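PDB 4H6U: alpha-tubulin N-acetyltransferase from Danio rerio, which transfers the acetyl group of acetyl coenzyme A to a lysine side chain of alpha-tubulin, the modification found on microtubules. Local coordinates for residues Met152-Asp155 / Lys160-Ser163; Ser163-Glu166 / Asp170-Asn173. The protein carries 1 engineered substitution. All coordinates share one frame; numbering follows the deposited sequence.

In the fold
The two contacts follow one another along the chain from M152 to N173 and share helix 159-168, with S163 common to both; their centres lie about 8 Å apart. Contact 1 packs the start of this helix against strand 153-155, which sits beside strand 117-124 in the mixed sheet. Contact 2 joins the later part of the helix to the loop that follows and leads on to strand 181-182. Y154 connects them, its ring touching L165 and its hydroxyl end touching L171. Both contacts also reach acetyl coenzyme A, so the helix serves at once as packing partner of the sheet and as one wall of the cofactor pocket in this GNAT acetyltransferase.

Contact 1 of 2, residues Met152-Asp155 / Lys160-Ser163; sequences MAYD and KFLS. With ACO (acetyl coenzyme *a), chain C.
Y154 carries CG anti to its carbonyl carbon (chi1 -60°), which turns the ring toward the helix, while F161, with CG opposite its backbone N (chi1 -173°), reaches from the helix to meet it. The side chains cross at about a right angle, and the closest approach is F161 CZ to Y154 CD1, 3.7 Å. The two ring planes stand 76° apart in an oblique pairing. Tyrosine suits its place because the apolar ring can pack inside while the buried OH is satisfied by the backbone oxygen of P149. Phenylalanine suits the helix position because its flat hydrocarbon ring packs on Y154 and V119, pairs edge-to-face with F122 and borders the acetyl end of the cofactor. F161 CB lies 3.7 Å from C2P of acetyl coenzyme A, whose CH3 sits at the ring edge, near its plane, 3.7 Å from F161 CD2. On the strand, D155 O comes within 3.3 Å of acetyl coenzyme A CH3. One residue before F161, K160 lays its aliphatic chain over a face of the adenine, K160 CG being 3.7 Å from C6A. An acetyl end lying by strand 153-155, neighbour of strand 117-124, and by the following helix is consistent with the GNAT fold. Since no hydrogen bond joins the two segments, dispersion and shape hold them here, and F161 gives the acetyl group an apolar edge beside the D155 carbonyl oxygen, consistent with positioning by fit.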
loop_
_atom_site.group_PDB
_atom_site.type_symbol
_atom_site.label_atom_id
_atom_site.label_comp_id
_atom_site.label_asym_id
_atom_site.label_seq_id
_atom_site.Cartn_x
_atom_site.Cartn_y
_atom_site.Cartn_z
ATOM N N MET A 152 3.261 -19.531 -4.099
ATOM C CA MET A 152 3.058 -18.387 -3.230
ATOM C C MET A 152 2.400 -18.778 -1.919
ATOM O O MET A 152 1.903 -19.881 -1.772
ATOM C CB MET A 152 2.228 -17.326 -3.927
ATOM C CG MET A 152 0.838 -17.710 -4.167
ATOM S SD MET A 152 -0.051 -16.270 -4.802
ATOM C CE MET A 152 1.051 -15.746 -6.059
ATOM N N ALA A 153 2.456 -17.866 -0.962
ATOM C CA ALA A 153 1.777 -18.009 0.318
ATOM C C ALA A 153 0.560 -17.068 0.412
ATOM O O ALA A 153 0.499 -16.036 -0.256
ATOM C CB ALA A 153 2.747 -17.700 1.448
ATOM N N TYR A 154 -0.424 -17.460 1.211
ATOM C CA TYR A 154 -1.650 -16.695 1.302
ATOM C C TYR A 154 -1.895 -16.264 2.744
ATOM O O TYR A 154 -2.007 -17.081 3.658
ATOM C CB TYR A 154 -2.813 -17.523 0.754
ATOM C CG TYR A 154 -2.597 -17.893 -0.697
ATOM C CD1 TYR A 154 -3.062 -17.074 -1.726
ATOM C CD2 TYR A 154 -1.871 -19.036 -1.046
ATOM C CE1 TYR A 154 -2.851 -17.417 -3.070
ATOM C CE2 TYR A 154 -1.649 -19.377 -2.375
ATOM C CZ TYR A 154 -2.128 -18.554 -3.386
ATOM O OH TYR A 154 -1.904 -18.915 -4.699
ATOM N N ASP A 155 -1.940 -14.954 2.954
ATOM C CA ASP A 155 -2.057 -14.412 4.297
ATOM C C ASP A 155 -3.530 -14.372 4.764
ATOM O O ASP A 155 -4.328 -13.576 4.273
ATOM C CB ASP A 155 -1.484 -13.022 4.273
ATOM C CG ASP A 155 -1.374 -12.404 5.626
ATOM O OD1 ASP A 155 -1.917 -12.914 6.622
ATOM O OD2 ASP A 155 -0.694 -11.377 5.681
ATOM N N LYS A 160 -14.246 -17.343 0.982
ATOM C CA LYS A 160 -14.498 -17.206 -0.451
ATOM C C LYS A 160 -13.192 -17.282 -1.254
ATOM O O LYS A 160 -13.188 -17.728 -2.391
ATOM C CB LYS A 160 -15.244 -15.902 -0.770
ATOM C CG LYS A 160 -16.667 -15.881 -0.261
ATOM C CD LYS A 160 -17.387 -14.632 -0.708
ATOM C CE LYS A 160 -18.761 -14.506 -0.066
ATOM N NZ LYS A 160 -18.679 -13.699 1.203
ATOM N N PHE A 161 -12.093 -16.790 -0.701
ATOM C CA PHE A 161 -10.837 -16.842 -1.433
ATOM C C PHE A 161 -10.289 -18.289 -1.459
ATOM O O PHE A 161 -9.743 -18.744 -2.470
ATOM C CB PHE A 161 -9.826 -15.874 -0.804
ATOM C CG PHE A 161 -8.536 -15.710 -1.590
ATOM C CD1 PHE A 161 -8.439 -16.104 -2.912
ATOM C CD2 PHE A 161 -7.410 -15.173 -0.980
ATOM C CE1 PHE A 161 -7.272 -15.967 -3.609
ATOM C CE2 PHE A 161 -6.220 -15.028 -1.670
ATOM C CZ PHE A 161 -6.150 -15.429 -3.000
ATOM N N LEU A 162 -10.494 -19.021 -0.370
ATOM C CA LEU A 162 -10.056 -20.398 -0.295
ATOM C C LEU A 162 -10.811 -21.204 -1.345
ATOM O O LEU A 162 -10.216 -21.968 -2.096
ATOM C CB LEU A 162 -10.264 -20.983 1.123
ATOM C CG LEU A 162 -9.238 -20.535 2.153
ATOM C CD1 LEU A 162 -9.609 -20.998 3.550
ATOM C CD2 LEU A 162 -7.883 -21.067 1.789
ATOM N N SER A 163 -12.130 -21.032 -1.349
ATOM C CA SER A 163 -13.024 -21.632 -2.328
ATOM C C SER A 163 -12.524 -21.359 -3.748
ATOM O O SER A 163 -12.464 -22.275 -4.596
ATOM C CB SER A 163 -14.433 -21.058 -2.151
ATOM O OG SER A 163 -15.332 -21.583 -3.100
HETATM N N1A ACO C . -19.119 -18.251 -1.992
HETATM C C2A ACO C . -18.180 -19.204 -2.329
HETATM N N3A ACO C . -17.231 -19.101 -3.235
HETATM C C4A ACO C . -17.224 -17.898 -3.955
HETATM C C5A ACO C . -18.144 -16.852 -3.738
HETATM C C6A ACO C . -19.111 -17.083 -2.698
HETATM N N6A ACO C . -20.068 -16.191 -2.339
HETATM N N7A ACO C . -17.839 -15.792 -4.643
HETATM C C8A ACO C . -16.768 -16.231 -5.401
HETATM N N9A ACO C . -16.397 -17.526 -4.987
HETATM C C1B ACO C . -15.362 -18.427 -5.436
HETATM C C2B ACO C . -15.899 -19.779 -5.878
HETATM O O2B ACO C . -14.893 -20.752 -5.927
HETATM C C3B ACO C . -16.275 -19.375 -7.368
HETATM O O3B ACO C . -16.379 -20.393 -8.175
HETATM P P3B ACO C . -18.100 -21.003 -8.383
HETATM O O7A ACO C . -17.748 -22.062 -9.384
HETATM O O8A ACO C . -18.357 -21.454 -6.966
HETATM O O9A ACO C . -18.837 -19.789 -8.849
HETATM C C4B ACO C . -15.114 -18.501 -7.749
HETATM O O4B ACO C . -14.675 -17.844 -6.519
HETATM C C5B ACO C . -15.566 -17.515 -8.828
HETATM O O5B ACO C . -14.547 -17.093 -9.653
HETATM P P1A ACO C . -14.444 -15.460 -9.966
HETATM O O1A ACO C . -13.278 -15.352 -10.882
HETATM O O2A ACO C . -15.814 -14.900 -10.292
HETATM O O3A ACO C . -13.965 -14.817 -8.508
HETATM P P2A ACO C . -14.534 -13.467 -7.954
HETATM O O4A ACO C . -14.335 -12.299 -8.858
HETATM O O5A ACO C . -15.777 -13.576 -7.144
HETATM O O6A ACO C . -13.237 -13.040 -6.732
HETATM C CBP ACO C . -12.798 -13.184 -4.415
HETATM C CCP ACO C . -12.901 -13.933 -5.739
HETATM C CDP ACO C . -12.455 -14.119 -3.246
HETATM C CEP ACO C . -11.745 -12.037 -4.529
HETATM C CAP ACO C . -14.199 -12.526 -4.202
HETATM O OAP ACO C . -15.266 -13.443 -4.086
HETATM C C9P ACO C . -14.188 -11.423 -3.102
HETATM O O9P ACO C . -13.696 -10.354 -3.373
HETATM N N8P ACO C . -14.591 -11.433 -1.808
HETATM C C7P ACO C . -15.184 -12.403 -1.021
HETATM C C6P ACO C . -15.017 -12.070 0.543
HETATM C C5P ACO C . -13.645 -11.459 1.032
HETATM O O5P ACO C . -13.590 -10.672 1.992
HETATM N N4P ACO C . -12.436 -11.834 0.355
HETATM C C3P ACO C . -11.023 -11.374 0.707
HETATM C C2P ACO C . -9.804 -12.363 0.464
HETATM S S1P ACO C . -8.590 -12.866 1.912
HETATM C C ACO C . -7.053 -11.998 1.576
HETATM O O ACO C . -7.124 -11.043 0.898
HETATM C CH3 ACO C . -5.799 -12.836 1.468
#

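Contact 2 of 2, residues Ser163-Glu166 / Asp170-Asn173; sequences SFLE and DLRN. With ACO (acetyl coenzyme *a), chain C.
The carbonyl oxygen of L165 accepts the backbone N-H of L171 at 3.2 Å, a nearly straight bond (166° at the hydrogen) whose donor stands above the carbonyl plane. It spans six residues, and D170 allows the reversal by taking a left-handed helical conformation (phi 55°). The same two residues also meet through their side chains, L165 CD2 and L171 CD1 at 4.3 Å, branched apolar groups suited to a buried site that Y154 also lines. E166 CG rests 3.3 Å from L171 O. R172 sets one face of its guanidinium over E166 O, and R172 NH1 forms a salt bridge with D170 OD1 at 3.0 Å. This is the end of the helix that follows the fifth sheet strand in the GNAT fold, and its other side lines the cofactor pocket. S163 OG lies 3.0 Å from O2B of acetyl coenzyme A, a hydrogen bond of open direction. F164 holds CG anti to its backbone N (chi1 169°), setting a flat apolar ring edge-on to the ribose O4B, 3.6 Å from F164 CD2, and among other aromatic rings; an alanine here would probably open a gap beside the ribose and take one edge-to-face partner from F122 and from F138.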
loop_
_atom_site.group_PDB
_atom_site.type_symbol
_atom_site.label_atom_id
_atom_site.label_comp_id
_atom_site.label_asym_id
_atom_site.label_seq_id
_atom_site.Cartn_x
_atom_site.Cartn_y
_atom_site.Cartn_z
ATOM N N SER A 163 -12.130 -21.032 -1.349
ATOM C CA SER A 163 -13.024 -21.632 -2.328
ATOM C C SER A 163 -12.524 -21.359 -3.748
ATOM O O SER A 163 -12.464 -22.275 -4.596
ATOM C CB SER A 163 -14.433 -21.058 -2.151
ATOM O OG SER A 163 -15.332 -21.583 -3.100
ATOM N N PHE A 164 -12.170 -20.089 -3.979
ATOM C CA PHE A 164 -11.668 -19.608 -5.263
ATOM C C PHE A 164 -10.423 -20.414 -5.663
ATOM O O PHE A 164 -10.397 -21.033 -6.749
ATOM C CB PHE A 164 -11.375 -18.096 -5.119
ATOM C CG PHE A 164 -10.613 -17.473 -6.266
ATOM C CD1 PHE A 164 -9.236 -17.344 -6.199
ATOM C CD2 PHE A 164 -11.288 -16.937 -7.364
ATOM C CE1 PHE A 164 -8.514 -16.755 -7.224
ATOM C CE2 PHE A 164 -10.593 -16.342 -8.421
ATOM C CZ PHE A 164 -9.182 -16.242 -8.354
ATOM N N LEU A 165 -9.452 -20.485 -4.736
ATOM C CA LEU A 165 -8.214 -21.261 -4.927
ATOM C C LEU A 165 -8.445 -22.759 -5.153
ATOM O O LEU A 165 -7.879 -23.371 -6.068
ATOM C CB LEU A 165 -7.279 -21.052 -3.712
ATOM C CG LEU A 165 -6.777 -19.605 -3.594
ATOM C CD1 LEU A 165 -6.079 -19.344 -2.277
ATOM C CD2 LEU A 165 -5.843 -19.254 -4.775
ATOM N N GLU A 166 -9.343 -23.330 -4.374
ATOM C CA GLU A 166 -9.611 -24.756 -4.470
ATOM C C GLU A 166 -10.331 -25.124 -5.782
ATOM O O GLU A 166 -9.968 -26.102 -6.443
ATOM C CB GLU A 166 -10.414 -25.223 -3.232
ATOM C CG GLU A 166 -9.734 -24.831 -1.857
ATOM C CD GLU A 166 -10.612 -25.035 -0.604
ATOM O OE1 GLU A 166 -11.847 -24.871 -0.684
ATOM O OE2 GLU A 166 -10.068 -25.365 0.465
ATOM N N ASP A 170 -7.175 -25.538 -8.400
ATOM C CA ASP A 170 -6.886 -26.875 -7.878
ATOM C C ASP A 170 -5.906 -26.910 -6.693
ATOM O O ASP A 170 -5.143 -27.865 -6.519
ATOM C CB ASP A 170 -6.375 -27.753 -9.001
ATOM C CG ASP A 170 -7.424 -27.976 -10.036
ATOM O OD1 ASP A 170 -8.600 -27.732 -9.685
ATOM O OD2 ASP A 170 -7.091 -28.366 -11.182
ATOM N N LEU A 171 -5.937 -25.864 -5.892
ATOM C CA LEU A 171 -5.106 -25.805 -4.691
ATOM C C LEU A 171 -5.911 -26.382 -3.523
ATOM O O LEU A 171 -6.669 -25.679 -2.886
ATOM C CB LEU A 171 -4.658 -24.368 -4.405
ATOM C CG LEU A 171 -3.700 -23.738 -5.407
ATOM C CD1 LEU A 171 -3.080 -22.494 -4.813
ATOM C CD2 LEU A 171 -2.619 -24.713 -5.791
ATOM N N ARG A 172 -5.674 -27.652 -3.223
ATOM C CA ARG A 172 -6.490 -28.418 -2.286
ATOM C C ARG A 172 -5.747 -28.848 -1.019
ATOM O O ARG A 172 -6.333 -28.904 0.056
ATOM C CB ARG A 172 -7.028 -29.664 -2.982
ATOM C CG ARG A 172 -8.155 -29.296 -3.924
ATOM C CD ARG A 172 -8.642 -30.439 -4.801
ATOM N NE ARG A 172 -9.640 -29.906 -5.725
ATOM C CZ ARG A 172 -9.422 -29.605 -7.002
ATOM N NH1 ARG A 172 -8.236 -29.830 -7.568
ATOM N NH2 ARG A 172 -10.418 -29.101 -7.721
ATOM N N ASN A 173 -4.489 -29.225 -1.184
ATOM C CA ASN A 173 -3.706 -29.774 -0.113
ATOM C C ASN A 173 -2.856 -28.746 0.567
ATOM O O ASN A 173 -1.820 -28.344 0.057
ATOM C CB ASN A 173 -2.835 -30.877 -0.662
ATOM C CG ASN A 173 -3.651 -32.003 -1.230
ATOM O OD1 ASN A 173 -4.620 -32.468 -0.621
ATOM N ND2 ASN A 173 -3.282 -32.431 -2.426
HETATM N N1A ACO C . -19.119 -18.251 -1.992
HETATM C C2A ACO C . -18.180 -19.204 -2.329
HETATM N N3A ACO C . -17.231 -19.101 -3.235
HETATM C C4A ACO C . -17.224 -17.898 -3.955
HETATM C C5A ACO C . -18.144 -16.852 -3.738
HETATM C C6A ACO C . -19.111 -17.083 -2.698
HETATM N N6A ACO C . -20.068 -16.191 -2.339
HETATM N N7A ACO C . -17.839 -15.792 -4.643
HETATM C C8A ACO C . -16.768 -16.231 -5.401
HETATM N N9A ACO C . -16.397 -17.526 -4.987
HETATM C C1B ACO C . -15.362 -18.427 -5.436
HETATM C C2B ACO C . -15.899 -19.779 -5.878
HETATM O O2B ACO C . -14.893 -20.752 -5.927
HETATM C C3B ACO C . -16.275 -19.375 -7.368
HETATM O O3B ACO C . -16.379 -20.393 -8.175
HETATM P P3B ACO C . -18.100 -21.003 -8.383
HETATM O O7A ACO C . -17.748 -22.062 -9.384
HETATM O O8A ACO C . -18.357 -21.454 -6.966
HETATM O O9A ACO C . -18.837 -19.789 -8.849
HETATM C C4B ACO C . -15.114 -18.501 -7.749
HETATM O O4B ACO C . -14.675 -17.844 -6.519
HETATM C C5B ACO C . -15.566 -17.515 -8.828
HETATM O O5B ACO C . -14.547 -17.093 -9.653
HETATM P P1A ACO C . -14.444 -15.460 -9.966
HETATM O O1A ACO C . -13.278 -15.352 -10.882
HETATM O O2A ACO C . -15.814 -14.900 -10.292
HETATM O O3A ACO C . -13.965 -14.817 -8.508
HETATM P P2A ACO C . -14.534 -13.467 -7.954
HETATM O O4A ACO C . -14.335 -12.299 -8.858
HETATM O O5A ACO C . -15.777 -13.576 -7.144
HETATM O O6A ACO C . -13.237 -13.040 -6.732
HETATM C CBP ACO C . -12.798 -13.184 -4.415
HETATM C CCP ACO C . -12.901 -13.933 -5.739
HETATM C CDP ACO C . -12.455 -14.119 -3.246
HETATM C CEP ACO C . -11.745 -12.037 -4.529
HETATM C CAP ACO C . -14.199 -12.526 -4.202
HETATM O OAP ACO C . -15.266 -13.443 -4.086
HETATM C C9P ACO C . -14.188 -11.423 -3.102
HETATM O O9P ACO C . -13.696 -10.354 -3.373
HETATM N N8P ACO C . -14.591 -11.433 -1.808
HETATM C C7P ACO C . -15.184 -12.403 -1.021
HETATM C C6P ACO C . -15.017 -12.070 0.543
HETATM C C5P ACO C . -13.645 -11.459 1.032
HETATM O O5P ACO C . -13.590 -10.672 1.992
HETATM N N4P ACO C . -12.436 -11.834 0.355
HETATM C C3P ACO C . -11.023 -11.374 0.707
HETATM C C2P ACO C . -9.804 -12.363 0.464
HETATM S S1P ACO C . -8.590 -12.866 1.912
HETATM C C ACO C . -7.053 -11.998 1.576
HETATM O O ACO C . -7.124 -11.043 0.898
HETATM C CH3 ACO C . -5.799 -12.836 1.468
#